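Local atomic coordinates of predicted phosphatase, HAD family (Clostridium acetobutylicum, PDB entry 3MC1), a protein that is a predicted phosphatase of the haloacid dehalogenase family that probably hydrolyses phosphorylated substrates and binds a sodium ion in this crystal. Residues K86-I91 with Y187-Y192. Numbering follows the deposited sequence.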
loop_
_atom_site.group_PDB
_atom_site.type_symbol
_atom_site.label_atom_id
_atom_site.label_comp_id
_atom_site.label_asym_id
_atom_site.label_seq_id
_atom_site.Cartn_x
_atom_site.Cartn_y
_atom_site.Cartn_z
ATOM N N LYS A 86 -9.486 -3.396 -8.546
ATOM C CA LYS A 86 -10.090 -2.256 -9.236
ATOM C C LYS A 86 -9.299 -1.016 -8.864
ATOM O O LYS A 86 -8.751 -0.936 -7.772
ATOM C CB LYS A 86 -11.545 -2.043 -8.788
ATOM C CG LYS A 86 -12.515 -3.148 -9.161
ATOM C CD LYS A 86 -13.903 -2.924 -8.538
ATOM C CE LYS A 86 -13.847 -2.930 -7.012
ATOM N NZ LYS A 86 -15.205 -2.907 -6.390
ATOM N N VAL A 87 -9.233 -0.051 -9.775
ATOM C CA VAL A 87 -8.542 1.207 -9.498
ATOM C C VAL A 87 -9.606 2.138 -8.922
ATOM O O VAL A 87 -10.730 2.167 -9.425
ATOM C CB VAL A 87 -7.963 1.824 -10.789
ATOM C CG1 VAL A 87 -7.404 3.210 -10.507
ATOM C CG2 VAL A 87 -6.868 0.926 -11.337
ATOM N N TYR A 88 -9.280 2.875 -7.860
ATOM C CA TYR A 88 -10.254 3.785 -7.266
ATOM C C TYR A 88 -10.608 4.868 -8.276
ATOM O O TYR A 88 -9.740 5.330 -9.020
ATOM C CB TYR A 88 -9.696 4.447 -5.995
ATOM C CG TYR A 88 -9.661 3.561 -4.766
ATOM C CD1 TYR A 88 -10.832 3.215 -4.089
ATOM C CD2 TYR A 88 -8.449 3.076 -4.272
ATOM C CE1 TYR A 88 -10.793 2.406 -2.949
ATOM C CE2 TYR A 88 -8.401 2.274 -3.141
ATOM C CZ TYR A 88 -9.569 1.938 -2.486
ATOM O OH TYR A 88 -9.504 1.108 -1.385
ATOM N N ASP A 89 -11.882 5.258 -8.310
ATOM C CA ASP A 89 -12.317 6.301 -9.233
ATOM C C ASP A 89 -11.517 7.584 -8.985
ATOM O O ASP A 89 -11.242 7.955 -7.836
ATOM C CB ASP A 89 -13.809 6.611 -9.053
ATOM C CG ASP A 89 -14.701 5.442 -9.420
ATOM O OD1 ASP A 89 -14.435 4.789 -10.454
ATOM O OD2 ASP A 89 -15.677 5.184 -8.681
ATOM N N GLY A 90 -11.142 8.250 -10.069
ATOM C CA GLY A 90 -10.402 9.490 -9.957
ATOM C C GLY A 90 -8.898 9.348 -9.859
ATOM O O GLY A 90 -8.178 10.307 -10.118
ATOM N N ILE A 91 -8.411 8.157 -9.515
ATOM C CA ILE A 91 -6.972 7.960 -9.374
ATOM C C ILE A 91 -6.142 8.237 -10.623
ATOM O O ILE A 91 -5.158 8.963 -10.553
ATOM C CB ILE A 91 -6.628 6.537 -8.850
ATOM C CG1 ILE A 91 -6.910 6.451 -7.345
ATOM C CG2 ILE A 91 -5.156 6.220 -9.136
ATOM C CD1 ILE A 91 -6.088 7.411 -6.497
ATOM N N TYR A 187 -10.694 6.773 2.245
ATOM C CA TYR A 187 -11.514 6.012 1.308
ATOM C C TYR A 187 -10.951 4.603 1.160
ATOM O O TYR A 187 -11.486 3.779 0.421
ATOM C CB TYR A 187 -11.589 6.724 -0.058
ATOM C CG TYR A 187 -10.264 6.932 -0.763
ATOM C CD1 TYR A 187 -9.617 5.879 -1.424
ATOM C CD2 TYR A 187 -9.650 8.188 -0.769
ATOM C CE1 TYR A 187 -8.391 6.080 -2.072
ATOM C CE2 TYR A 187 -8.432 8.397 -1.409
ATOM C CZ TYR A 187 -7.805 7.348 -2.056
ATOM O OH TYR A 187 -6.587 7.573 -2.650
ATOM N N GLY A 188 -9.873 4.325 1.886
ATOM C CA GLY A 188 -9.251 3.016 1.808
ATOM C C GLY A 188 -9.651 2.080 2.933
ATOM O O GLY A 188 -10.821 1.980 3.281
ATOM N N PHE A 189 -8.675 1.412 3.526
ATOM C CA PHE A 189 -8.976 0.469 4.590
ATOM C C PHE A 189 -8.592 0.940 5.987
ATOM O O PHE A 189 -8.539 0.152 6.928
ATOM C CB PHE A 189 -8.331 -0.868 4.237
ATOM C CG PHE A 189 -8.794 -1.402 2.913
ATOM C CD1 PHE A 189 -9.988 -2.112 2.816
ATOM C CD2 PHE A 189 -8.099 -1.098 1.746
ATOM C CE1 PHE A 189 -10.484 -2.505 1.570
ATOM C CE2 PHE A 189 -8.584 -1.485 0.498
ATOM C CZ PHE A 189 -9.778 -2.188 0.409
ATOM N N GLY A 190 -8.334 2.237 6.110
ATOM C CA GLY A 190 -7.992 2.817 7.396
ATOM C C GLY A 190 -9.061 3.841 7.736
ATOM O O GLY A 190 -9.724 4.360 6.838
ATOM N N SER A 191 -9.243 4.138 9.018
ATOM C CA SER A 191 -10.259 5.109 9.414
ATOM C C SER A 191 -9.633 6.442 9.778
ATOM O O SER A 191 -8.428 6.525 10.024
ATOM C CB SER A 191 -11.058 4.582 10.606
ATOM O OG SER A 191 -10.263 4.512 11.774
ATOM N N TYR A 192 -10.447 7.491 9.798
ATOM C CA TYR A 192 -9.957 8.810 10.175
ATOM C C TYR A 192 -9.256 8.710 11.531
ATOM O O TYR A 192 -8.137 9.199 11.710
ATOM C CB TYR A 192 -11.118 9.792 10.303
ATOM C CG TYR A 192 -10.707 11.099 10.928
ATOM C CD1 TYR A 192 -10.135 12.111 10.163
ATOM C CD2 TYR A 192 -10.843 11.307 12.300
ATOM C CE1 TYR A 192 -9.710 13.301 10.749
ATOM C CE2 TYR A 192 -10.420 12.489 12.895
ATOM C CZ TYR A 192 -9.856 13.479 12.115
ATOM O OH TYR A 192 -9.441 14.647 12.707
HETATM O O HOH W 1 -12.078 0.702 -0.070
#
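Tyr187 turns one edge of its ring onto a face of Tyr88 in an edge-to-face pair, the planes inclined at 70°. CD1 of Tyr187 sits over the centre of the Tyr88 ring, 3.8 Å above its plane. The neighbouring CE1 of Tyr187 comes within 3.7 Å of Tyr88 CD2. Tyr187 CG lies between the backbone N and the carbonyl carbon (chi1 60°), which carries the ring to the Tyr88 side. Beside this pair, the buried Ile91 places CD1 3.9 Å from Tyr187 OH, a hydroxyl that hydrogen-bonds to Thr14 O, in what is probably the DxDx(T/V) motif of HAD enzymes. In this HAD-like fold the contact joins the loop leading into helix 91-101 to the loop after strand 182-185. The latter reaches the sodium site, where Phe189 N donates to Asp167 OD2, a residue of that site with Asp10 and Asp12. The phenol end of Tyr88 is different in character, being bridged by water. Its OH meets the Phe189 ring obliquely, 3.3 Å from CE2, yet no direct hydrogen bond joins the segments. Instead a water in the plane of the Tyr88 ring, at its edge, lies 2.9 Å from Tyr88 OH. The same water donates to Tyr187 O over 3.2 Å.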